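Long-range contacts in alkyl hydroperoxide reductase, C subunit (Enterococcus faecalis, PDB 5Y63), which probably reduces hydrogen peroxide and organic hydroperoxides to water and alcohols as a thiol-specific peroxidase, so protecting the cell against oxidative stress: residues K43-F49 with A132-P138; Y50-S55 with V89-W93; H71-C77 with V160-E164; M128-S133 with Y145-G151. Numbering follows the deposited sequence.

The contacts illustrate how a fold's chemistry changes from its centre to its edges. Contact 1 is the buried core, a strand pairing of backbone hydrogen bonds and large apolar side chains. Contact 4 takes the next strand pair of the same sheet, shares Ala132 and Ser133 with contact 1, and reaches a subunit interface and the active-site region. Contact 2, also buried, holds the active-site loop by an aromatic cluster and a histidine-carboxylate bond, meeting contact 4 through Pro51. Contact 3 is only partly buried: two helices join by aliphatic packing with one polar bond at its exposed side, and Ile135 of contact 1 rests on Lys162. Contacts 2 and 3 lie on opposite sides of the chain's centre.

Contact 1 (K43-F49 with A132-P138); sequences KWSIFFF and ASFIVSP
Strands 44-49 and 132-136 run antiparallel, their axes 4.7 Å apart at 170°, in the central sheet of the thioredoxin-like peroxiredoxin fold. Hydrogen-bonded pairs Ser45-Val136 and Phe47-Phe134 (CA-CA 5.2 and 5.1 Å) are interleaved with non-hydrogen-bonded pairs Ile46-Ile135 and Phe48-Ser133 (4.7 and 4.8 Å). Ser45 N gives to Val136 O at 3.1 Å and Val136 N to Ser45 O at 2.9 Å; Phe47 N to Phe134 O and Phe134 N to Phe47 O both span 3.0 Å. Phe49 N to Ala132 O, 2.8 Å, adds a fifth bond.

One face carries Ser45, Phe47, Phe134 and Val136. Phe47 (m) brings CD1 to 4.1 Å from Val136 CG2, and the Phe49 (m) and Phe134 (m) rings meet rim to rim, CE1 to CE1 3.8 Å, planes at 78°, with Phe119 touching all three rings. The other face carries Ile46, Ile135, Phe48 (t) and Ser133, whose OG bonds Arg154; helix 156-171 packs on this side against Ser133 and Ile135.

Where 44-49 begins and 132-136 ends, the Trp44 (m) indole lies flat against Ser137 and Pro138: Ser137 CA stands 3.7 Å from the six-membered ring centroid and Pro138 CD 3.6 Å from the five-membered one, both CH-pi contacts. A water sits within hydrogen-bonding distance of Lys43 O (3.0 Å), Ser137 O (2.8 Å) and Ser45 OG (2.6 Å).

Contact 2 (Y50-S55 with V89-W93); sequences YPADFS and VHKAW
The active-site loop of a peroxiredoxin, here the PxxxS part of the PxxxT/SxxC motif that leads to the predicted peroxidatic Cys58, rests on helix 87-96 through an aromatic cluster of Tyr50, Phe54 and Trp93. The loop is irregular, and Phe54 has left-handed backbone angles (44/51), which turn the chain across the indole. Trp93 (chi1 t) points toward the loop; Asp53 CA sits 3.8 Å from the centroid of the Trp93 six-membered ring, almost on the normal, as a CH-pi contact. Phe54 (m) meets the indole obliquely, CE1 lying 3.6 Å from Trp93 CB, and its CZ reaches Ala92 CB at 4.1 Å. Phe54 also packs on Ala92 of a neighbouring subunit of the decamer. Tyr50 (chi1 p) slides past Trp93, CE2 to CZ3 3.5 Å, with its side chain about 4 Å from that of Cys58. Both carboxylate oxygens of Asp53 are used: Tyr50 OH donates to Asp53 OD1 at 2.8 Å, and His90 ND1 donates to Asp53 OD2 at 2.7 Å.

Contact 3 (H71-C77 with V160-E164); sequences HLQELNC and VRKLE
Two helices meet side by side, helix 69-74 near its end and helix 156-171 in mid-course, with nearest CA pairs Leu72-Val160 at 7.2 Å and Leu75-Glu164 at 7.8 Å. Val160 (t) is a bump between three side chains of 71-77: its CG1 lies 3.7 Å from His71 CD2 and 4.3 Å from Leu75 CD1, its CG2 4.0 Å from Leu72 CD2. Leu75 (m) answers in kind, wedging CD1 among Val160, Leu163 CD2 at 3.8 Å and Glu164 CG at 3.6 Å. Leu163 (t) fills the deeper hollow, CD2 at 4.3 Å from Leu72 CD2 and CD1 pressed to 3.2 Å from Cys77 SG. At the exposed side, His71 (t) donates from NE2 to Glu164 OE2 at 2.9 Å. A Schellman motif ends helix 69-74, Cys77 N to Leu72 O and Asn76 N to Gln73 O both 3.0 Å, Asn76 having positive phi. Leu72, Cys77 and Leu163 also touch Ile46, placing both helices on one face of the sheet, as in the thioredoxin fold.

Contact 4 (M128-S133 with Y145-G151); sequences MAYRAS and YEINDMG
Ser133 N to Glu146 O and Glu146 N to Ser133 O, both 2.9 Å, are the tightest bonds. Asn148 N donates to Arg131 O at 3.1 Å; the return Arg131 N to Asn148 O bond, 3.2 Å, is weak. Between these pairs stands non-hydrogen-bonded Ala132-Ile147, CA-CA 4.3 Å. On the face of Arg131 and Ser133, Asn148 ND2 hydrogen-bonds Glu146 OE2 at 2.8 Å, and Asn148 OD1 bonds Ser144 of a neighbouring subunit; Arg131 (m) salt-bridges Glu61, its side chain about 4 Å from that of predicted active-site Cys58. The short strands 131-133 and 145-148, axes 4.6 Å apart at 178°, belong to the beta hairpin of 128-136 and 142-148, whose Tyr145-Asn148 edge continues the sheet into that subunit. An inverse gamma turn centred on Arg131 (weak Ala132 N to Tyr130 O bond, 2.9 Å) starts the pairing. On the other face, Ala132 CB lies 4.1 Å from Ile147 CG1. Met150 CE sits over the Tyr130 ring, 4.0 Å from its centroid (CH-pi), with SD oblique at 4.7 Å (Met-aromatic).

Contact 1 (K43-F49 with A132-P138)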
# COMPACT_ATOMS: atom_id res chain seq x y z
N LYS A 43 3.92 -40.94 22.11
CA LYS A 43 4.91 -40.95 23.18
C LYS A 43 5.40 -39.53 23.45
O LYS A 43 5.23 -38.64 22.62
CB LYS A 43 6.11 -41.81 22.78
CG LYS A 43 5.81 -43.28 22.60
CD LYS A 43 7.10 -44.07 22.36
CE LYS A 43 6.86 -45.57 22.35
NZ LYS A 43 6.12 -46.00 21.14
N TRP A 44 6.01 -39.34 24.62
CA TRP A 44 6.79 -38.13 24.88
C TRP A 44 8.01 -38.15 23.96
O TRP A 44 8.38 -39.20 23.43
CB TRP A 44 7.24 -38.05 26.34
CG TRP A 44 6.15 -37.59 27.26
CD1 TRP A 44 5.18 -38.37 27.84
CD2 TRP A 44 5.91 -36.25 27.72
NE1 TRP A 44 4.36 -37.59 28.62
CE2 TRP A 44 4.78 -36.29 28.56
CE3 TRP A 44 6.54 -35.03 27.49
CZ2 TRP A 44 4.27 -35.15 29.18
CZ3 TRP A 44 6.03 -33.89 28.11
CH2 TRP A 44 4.91 -33.96 28.94
N SER A 45 8.62 -36.99 23.78
CA SER A 45 9.75 -36.87 22.87
C SER A 45 10.69 -35.75 23.27
O SER A 45 10.25 -34.69 23.72
CB SER A 45 9.26 -36.64 21.44
OG SER A 45 8.42 -35.51 21.37
N ILE A 46 11.98 -36.01 23.11
CA ILE A 46 13.01 -35.02 23.33
C ILE A 46 13.76 -34.81 22.02
O ILE A 46 14.43 -35.71 21.54
CB ILE A 46 14.01 -35.45 24.42
CG1 ILE A 46 13.30 -35.52 25.78
CG2 ILE A 46 15.18 -34.48 24.50
CD1 ILE A 46 14.11 -36.22 26.86
N PHE A 47 13.62 -33.61 21.45
CA PHE A 47 14.44 -33.21 20.32
C PHE A 47 15.77 -32.68 20.86
O PHE A 47 15.78 -31.80 21.71
CB PHE A 47 13.74 -32.14 19.48
CG PHE A 47 12.58 -32.67 18.68
CD1 PHE A 47 11.34 -32.83 19.27
CD2 PHE A 47 12.75 -33.02 17.35
CE1 PHE A 47 10.27 -33.33 18.53
CE2 PHE A 47 11.69 -33.52 16.61
CZ PHE A 47 10.45 -33.67 17.21
N PHE A 48 16.87 -33.25 20.37
CA PHE A 48 18.20 -32.92 20.88
C PHE A 48 19.05 -32.33 19.76
O PHE A 48 19.77 -33.05 19.06
CB PHE A 48 18.85 -34.16 21.48
CG PHE A 48 20.05 -33.86 22.34
CD1 PHE A 48 19.89 -33.53 23.67
CD2 PHE A 48 21.33 -33.92 21.81
CE1 PHE A 48 20.99 -33.26 24.47
CE2 PHE A 48 22.43 -33.65 22.60
CZ PHE A 48 22.26 -33.32 23.93
N PHE A 49 18.95 -31.02 19.58
CA PHE A 49 19.70 -30.31 18.55
C PHE A 49 21.17 -30.21 18.93
O PHE A 49 21.50 -30.00 20.10
CB PHE A 49 19.14 -28.91 18.34
CG PHE A 49 17.84 -28.89 17.59
CD1 PHE A 49 16.64 -28.97 18.27
CD2 PHE A 49 17.83 -28.77 16.21
CE1 PHE A 49 15.44 -28.94 17.58
CE2 PHE A 49 16.64 -28.74 15.52
CZ PHE A 49 15.44 -28.83 16.20
N ALA A 132 20.34 -27.02 21.55
CA ALA A 132 18.99 -26.86 22.05
C ALA A 132 18.34 -28.21 22.34
O ALA A 132 18.63 -29.22 21.68
CB ALA A 132 18.15 -26.08 21.06
N SER A 133 17.47 -28.22 23.34
CA SER A 133 16.71 -29.40 23.72
C SER A 133 15.26 -29.00 23.92
O SER A 133 14.98 -27.95 24.48
CB SER A 133 17.26 -30.01 25.01
OG SER A 133 18.64 -30.28 24.89
N PHE A 134 14.34 -29.84 23.45
CA PHE A 134 12.90 -29.58 23.57
C PHE A 134 12.17 -30.82 24.07
O PHE A 134 12.29 -31.90 23.50
CB PHE A 134 12.32 -29.17 22.22
CG PHE A 134 12.87 -27.88 21.68
CD1 PHE A 134 14.07 -27.86 20.98
CD2 PHE A 134 12.19 -26.69 21.88
CE1 PHE A 134 14.58 -26.67 20.49
CE2 PHE A 134 12.69 -25.50 21.39
CZ PHE A 134 13.89 -25.48 20.69
N ILE A 135 11.40 -30.66 25.15
CA ILE A 135 10.54 -31.72 25.66
C ILE A 135 9.13 -31.49 25.15
O ILE A 135 8.53 -30.44 25.42
CB ILE A 135 10.54 -31.76 27.20
CG1 ILE A 135 11.96 -32.08 27.71
CG2 ILE A 135 9.55 -32.80 27.72
CD1 ILE A 135 12.12 -31.95 29.21
N VAL A 136 8.59 -32.47 24.43
CA VAL A 136 7.29 -32.35 23.78
C VAL A 136 6.37 -33.46 24.26
O VAL A 136 6.78 -34.62 24.35
CB VAL A 136 7.44 -32.41 22.25
CG1 VAL A 136 6.11 -32.16 21.55
CG2 VAL A 136 8.48 -31.40 21.78
N SER A 137 5.12 -33.10 24.56
CA SER A 137 4.12 -34.06 25.05
C SER A 137 3.65 -34.99 23.93
O SER A 137 3.91 -34.72 22.76
CB SER A 137 2.93 -33.31 25.66
OG SER A 137 2.09 -32.78 24.65
N PRO A 138 2.94 -36.08 24.28
CA PRO A 138 2.42 -37.01 23.27
C PRO A 138 1.41 -36.40 22.29
O PRO A 138 1.25 -36.91 21.19
CB PRO A 138 1.73 -38.09 24.11
CG PRO A 138 2.39 -38.02 25.44
CD PRO A 138 2.66 -36.56 25.65
O HOH W 1 5.91 -36.09 21.28

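Contact 2 (Y50-S55 with V89-W93)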
# COMPACT_ATOMS: atom_id res chain seq x y z
N TYR A 50 22.05 -30.35 17.94
CA TYR A 50 23.49 -30.17 18.15
C TYR A 50 24.15 -29.64 16.87
O TYR A 50 23.66 -29.90 15.77
CB TYR A 50 24.14 -31.48 18.61
CG TYR A 50 24.12 -32.57 17.56
CD1 TYR A 50 22.99 -33.33 17.34
CD2 TYR A 50 25.24 -32.82 16.78
CE1 TYR A 50 22.96 -34.32 16.38
CE2 TYR A 50 25.23 -33.80 15.81
CZ TYR A 50 24.09 -34.55 15.61
OH TYR A 50 24.07 -35.53 14.65
N PRO A 51 25.28 -28.90 17.00
CA PRO A 51 25.84 -28.16 15.86
C PRO A 51 26.34 -28.99 14.68
O PRO A 51 25.90 -28.76 13.56
CB PRO A 51 27.01 -27.38 16.49
CG PRO A 51 26.71 -27.33 17.95
CD PRO A 51 26.02 -28.63 18.24
N ALA A 52 27.25 -29.93 14.91
CA ALA A 52 27.93 -30.61 13.80
C ALA A 52 28.40 -32.03 14.11
O ALA A 52 28.83 -32.32 15.22
CB ALA A 52 29.11 -29.76 13.34
N ASP A 53 28.31 -32.89 13.10
CA ASP A 53 28.92 -34.22 13.17
C ASP A 53 30.43 -34.09 13.04
O ASP A 53 30.96 -33.05 12.65
CB ASP A 53 28.38 -35.12 12.06
CG ASP A 53 26.93 -35.50 12.27
OD1 ASP A 53 26.20 -34.76 12.96
OD2 ASP A 53 26.51 -36.56 11.75
N PHE A 54 31.12 -35.19 13.34
CA PHE A 54 32.58 -35.22 13.43
C PHE A 54 33.14 -34.01 14.18
O PHE A 54 34.03 -33.31 13.70
CB PHE A 54 33.19 -35.35 12.02
CG PHE A 54 32.87 -36.66 11.36
CD1 PHE A 54 31.66 -36.85 10.71
CD2 PHE A 54 33.78 -37.71 11.41
CE1 PHE A 54 31.37 -38.06 10.11
CE2 PHE A 54 33.49 -38.92 10.81
CZ PHE A 54 32.28 -39.10 10.16
N SER A 55 32.58 -33.78 15.36
CA SER A 55 32.99 -32.69 16.24
C SER A 55 33.48 -33.29 17.56
O SER A 55 33.39 -34.50 17.78
CB SER A 55 31.82 -31.74 16.48
OG SER A 55 32.26 -30.52 17.03
N VAL A 89 25.72 -38.61 6.43
CA VAL A 89 26.81 -38.21 7.32
C VAL A 89 26.70 -38.87 8.69
O VAL A 89 27.71 -39.24 9.28
CB VAL A 89 26.86 -36.67 7.49
CG1 VAL A 89 27.93 -36.27 8.51
CG2 VAL A 89 27.15 -36.00 6.15
N HIS A 90 25.47 -39.01 9.19
CA HIS A 90 25.24 -39.67 10.48
C HIS A 90 25.74 -41.11 10.47
O HIS A 90 26.35 -41.56 11.44
CB HIS A 90 23.75 -39.65 10.86
CG HIS A 90 23.20 -38.27 11.10
ND1 HIS A 90 23.94 -37.26 11.67
CD2 HIS A 90 21.97 -37.76 10.87
CE1 HIS A 90 23.19 -36.18 11.77
NE2 HIS A 90 21.99 -36.45 11.29
N LYS A 91 25.48 -41.82 9.38
CA LYS A 91 25.94 -43.21 9.23
C LYS A 91 27.46 -43.32 9.33
O LYS A 91 27.98 -44.18 10.04
CB LYS A 91 25.46 -43.78 7.89
CG LYS A 91 25.82 -45.25 7.68
CD LYS A 91 25.28 -45.76 6.36
CE LYS A 91 26.05 -46.97 5.86
NZ LYS A 91 25.78 -47.22 4.41
N ALA A 92 28.16 -42.44 8.62
CA ALA A 92 29.62 -42.42 8.65
C ALA A 92 30.16 -42.05 10.03
O ALA A 92 31.19 -42.56 10.46
CB ALA A 92 30.16 -41.45 7.60
N TRP A 93 29.46 -41.15 10.72
CA TRP A 93 29.84 -40.72 12.07
C TRP A 93 29.68 -41.86 13.08
O TRP A 93 30.47 -41.97 14.02
CB TRP A 93 29.01 -39.50 12.49
CG TRP A 93 29.56 -38.73 13.65
CD1 TRP A 93 30.88 -38.62 14.02
CD2 TRP A 93 28.82 -37.90 14.56
NE1 TRP A 93 30.99 -37.81 15.12
CE2 TRP A 93 29.74 -37.35 15.47
CE3 TRP A 93 27.46 -37.60 14.70
CZ2 TRP A 93 29.35 -36.50 16.51
CZ3 TRP A 93 27.08 -36.75 15.73
CH2 TRP A 93 28.02 -36.22 16.62

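Contact 3 (H71-C77 with V160-E164)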
# COMPACT_ATOMS: atom_id res chain seq x y z
N HIS A 71 16.40 -45.29 30.51
CA HIS A 71 15.55 -44.67 31.53
C HIS A 71 14.46 -43.80 30.90
O HIS A 71 13.34 -43.74 31.42
CB HIS A 71 16.41 -43.86 32.51
CG HIS A 71 15.62 -43.21 33.61
ND1 HIS A 71 14.50 -43.78 34.16
CD2 HIS A 71 15.82 -42.05 34.28
CE1 HIS A 71 14.03 -42.99 35.11
NE2 HIS A 71 14.81 -41.93 35.20
N LEU A 72 14.78 -43.12 29.80
CA LEU A 72 13.80 -42.34 29.05
C LEU A 72 12.78 -43.25 28.36
O LEU A 72 11.58 -42.98 28.39
CB LEU A 72 14.48 -41.44 28.02
CG LEU A 72 15.23 -40.24 28.61
CD1 LEU A 72 16.28 -39.72 27.65
CD2 LEU A 72 14.26 -39.14 29.00
N GLN A 73 13.26 -44.34 27.76
CA GLN A 73 12.40 -45.39 27.22
C GLN A 73 11.40 -45.87 28.27
O GLN A 73 10.21 -46.02 27.98
CB GLN A 73 13.24 -46.58 26.74
CG GLN A 73 13.87 -46.41 25.37
CD GLN A 73 12.90 -46.72 24.24
OE1 GLN A 73 11.96 -45.96 23.99
NE2 GLN A 73 13.12 -47.83 23.55
N GLU A 74 11.89 -46.09 29.48
CA GLU A 74 11.06 -46.53 30.61
C GLU A 74 9.96 -45.51 30.92
O GLU A 74 8.86 -45.90 31.32
CB GLU A 74 11.93 -46.76 31.86
CG GLU A 74 11.28 -47.62 32.93
CD GLU A 74 11.24 -49.10 32.57
OE1 GLU A 74 12.24 -49.61 32.01
OE2 GLU A 74 10.22 -49.75 32.86
N LEU A 75 10.26 -44.23 30.74
CA LEU A 75 9.29 -43.15 30.95
C LEU A 75 8.41 -42.87 29.72
O LEU A 75 7.78 -41.82 29.63
CB LEU A 75 10.03 -41.86 31.36
CG LEU A 75 10.75 -41.91 32.71
CD1 LEU A 75 11.80 -40.81 32.82
CD2 LEU A 75 9.76 -41.81 33.86
N ASN A 76 8.37 -43.82 28.78
CA ASN A 76 7.56 -43.71 27.56
C ASN A 76 7.98 -42.52 26.69
O ASN A 76 7.14 -41.82 26.12
CB ASN A 76 6.07 -43.63 27.92
CG ASN A 76 5.16 -44.01 26.76
OD1 ASN A 76 5.40 -45.00 26.06
ND2 ASN A 76 4.10 -43.23 26.55
N CYS A 77 9.29 -42.30 26.59
CA CYS A 77 9.83 -41.15 25.86
C CYS A 77 10.88 -41.56 24.83
O CYS A 77 11.82 -42.28 25.15
CB CYS A 77 10.44 -40.14 26.83
SG CYS A 77 10.98 -38.62 26.02
N VAL A 160 16.49 -35.14 31.85
CA VAL A 160 15.59 -36.20 32.29
C VAL A 160 14.68 -35.71 33.42
O VAL A 160 13.50 -36.04 33.45
CB VAL A 160 16.37 -37.46 32.74
CG1 VAL A 160 15.42 -38.49 33.35
CG2 VAL A 160 17.12 -38.07 31.57
N ARG A 161 15.24 -34.92 34.34
CA ARG A 161 14.47 -34.37 35.45
C ARG A 161 13.30 -33.53 34.96
O ARG A 161 12.18 -33.67 35.46
CB ARG A 161 15.36 -33.53 36.37
CG ARG A 161 14.69 -33.16 37.69
CD ARG A 161 15.45 -32.08 38.45
NE ARG A 161 15.43 -30.79 37.75
CZ ARG A 161 14.38 -29.96 37.70
NH1 ARG A 161 13.24 -30.26 38.31
NH2 ARG A 161 14.49 -28.82 37.03
N LYS A 162 13.56 -32.65 34.00
CA LYS A 162 12.52 -31.80 33.42
C LYS A 162 11.37 -32.62 32.84
O LYS A 162 10.20 -32.24 32.97
CB LYS A 162 13.10 -30.90 32.33
CG LYS A 162 13.94 -29.75 32.84
CD LYS A 162 14.25 -28.77 31.72
CE LYS A 162 14.97 -27.54 32.23
NZ LYS A 162 15.12 -26.53 31.14
N LEU A 163 11.70 -33.73 32.19
CA LEU A 163 10.70 -34.60 31.57
C LEU A 163 9.82 -35.26 32.63
O LEU A 163 8.60 -35.31 32.48
CB LEU A 163 11.36 -35.66 30.70
CG LEU A 163 10.37 -36.61 30.01
CD1 LEU A 163 10.63 -36.69 28.52
CD2 LEU A 163 10.41 -37.99 30.64
N GLU A 164 10.45 -35.78 33.68
CA GLU A 164 9.71 -36.35 34.80
C GLU A 164 8.86 -35.28 35.48
O GLU A 164 7.70 -35.53 35.81
CB GLU A 164 10.66 -36.99 35.81
CG GLU A 164 11.33 -38.26 35.31
CD GLU A 164 12.12 -38.98 36.39
OE1 GLU A 164 11.80 -38.82 37.59
OE2 GLU A 164 13.07 -39.72 36.05

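Contact 4 (M128-S133 with Y145-G151)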
# COMPACT_ATOMS: atom_id res chain seq x y z
N MET A 128 24.34 -23.95 11.29
CA MET A 128 24.28 -25.08 12.21
C MET A 128 23.30 -24.80 13.35
O MET A 128 23.05 -23.65 13.71
CB MET A 128 25.66 -25.36 12.79
CG MET A 128 26.68 -25.77 11.75
SD MET A 128 28.32 -25.92 12.47
CE MET A 128 29.30 -26.23 10.99
N ALA A 129 22.75 -25.88 13.92
CA ALA A 129 21.82 -25.76 15.02
C ALA A 129 22.55 -25.47 16.33
O ALA A 129 23.68 -25.92 16.54
CB ALA A 129 20.99 -27.03 15.15
N TYR A 130 21.91 -24.69 17.19
CA TYR A 130 22.42 -24.45 18.53
C TYR A 130 22.27 -25.70 19.38
O TYR A 130 21.62 -26.67 18.97
CB TYR A 130 21.68 -23.27 19.18
CG TYR A 130 22.26 -21.92 18.81
CD1 TYR A 130 23.49 -21.51 19.32
CD2 TYR A 130 21.59 -21.06 17.94
CE1 TYR A 130 24.03 -20.28 18.99
CE2 TYR A 130 22.13 -19.82 17.61
CZ TYR A 130 23.35 -19.45 18.13
OH TYR A 130 23.88 -18.23 17.80
N ARG A 131 22.88 -25.70 20.56
CA ARG A 131 22.73 -26.79 21.51
C ARG A 131 21.40 -26.63 22.24
O ARG A 131 21.35 -26.18 23.38
CB ARG A 131 23.90 -26.83 22.50
CG ARG A 131 25.20 -27.15 21.81
CD ARG A 131 26.33 -27.43 22.79
NE ARG A 131 27.60 -27.46 22.07
CZ ARG A 131 28.02 -28.47 21.32
NH1 ARG A 131 27.30 -29.58 21.17
NH2 ARG A 131 29.19 -28.38 20.70
N ALA A 132 20.34 -27.02 21.55
CA ALA A 132 18.99 -26.86 22.05
C ALA A 132 18.34 -28.21 22.34
O ALA A 132 18.63 -29.22 21.68
CB ALA A 132 18.15 -26.08 21.06
N SER A 133 17.47 -28.22 23.34
CA SER A 133 16.71 -29.40 23.72
C SER A 133 15.26 -29.00 23.92
O SER A 133 14.98 -27.95 24.48
CB SER A 133 17.26 -30.01 25.01
OG SER A 133 18.64 -30.28 24.89
N TYR A 145 11.96 -26.19 27.20
CA TYR A 145 13.12 -26.27 26.32
C TYR A 145 14.27 -25.39 26.77
O TYR A 145 14.15 -24.57 27.67
CB TYR A 145 12.71 -25.96 24.88
CG TYR A 145 12.10 -24.60 24.64
CD1 TYR A 145 10.74 -24.37 24.86
CD2 TYR A 145 12.87 -23.56 24.14
CE1 TYR A 145 10.18 -23.13 24.62
CE2 TYR A 145 12.31 -22.31 23.89
CZ TYR A 145 10.97 -22.11 24.13
OH TYR A 145 10.42 -20.87 23.88
N GLU A 146 15.41 -25.60 26.10
CA GLU A 146 16.67 -25.03 26.50
C GLU A 146 17.47 -24.68 25.25
O GLU A 146 17.54 -25.49 24.34
CB GLU A 146 17.42 -26.08 27.32
CG GLU A 146 18.80 -25.68 27.78
CD GLU A 146 19.58 -26.85 28.35
OE1 GLU A 146 18.97 -27.90 28.66
OE2 GLU A 146 20.81 -26.72 28.49
N ILE A 147 18.04 -23.48 25.21
CA ILE A 147 18.96 -23.09 24.13
C ILE A 147 20.28 -22.61 24.72
O ILE A 147 20.31 -21.67 25.52
CB ILE A 147 18.37 -21.99 23.22
CG1 ILE A 147 17.08 -22.46 22.54
CG2 ILE A 147 19.37 -21.58 22.16
CD1 ILE A 147 15.81 -21.93 23.18
N ASN A 148 21.37 -23.27 24.33
CA ASN A 148 22.72 -22.87 24.70
C ASN A 148 23.53 -22.53 23.45
O ASN A 148 23.33 -23.15 22.40
CB ASN A 148 23.43 -24.00 25.45
CG ASN A 148 22.67 -24.45 26.68
OD1 ASN A 148 21.83 -23.74 27.22
ND2 ASN A 148 22.97 -25.66 27.15
N ASP A 149 24.44 -21.57 23.55
CA ASP A 149 25.31 -21.23 22.42
C ASP A 149 26.39 -22.30 22.28
O ASP A 149 26.56 -23.13 23.18
CB ASP A 149 25.87 -19.79 22.53
CG ASP A 149 27.36 -19.74 22.75
OD1 ASP A 149 27.84 -20.12 23.84
OD2 ASP A 149 28.07 -19.27 21.82
N MET A 150 27.09 -22.31 21.15
CA MET A 150 28.12 -23.33 20.91
C MET A 150 29.20 -23.22 22.00
O MET A 150 29.58 -22.12 22.40
CB MET A 150 28.78 -23.19 19.52
CG MET A 150 27.92 -22.64 18.38
SD MET A 150 26.48 -23.61 17.93
CE MET A 150 25.76 -22.56 16.66
N GLY A 151 29.69 -24.36 22.47
CA GLY A 151 30.69 -24.39 23.54
C GLY A 151 30.13 -24.60 24.94
O GLY A 151 30.84 -25.07 25.83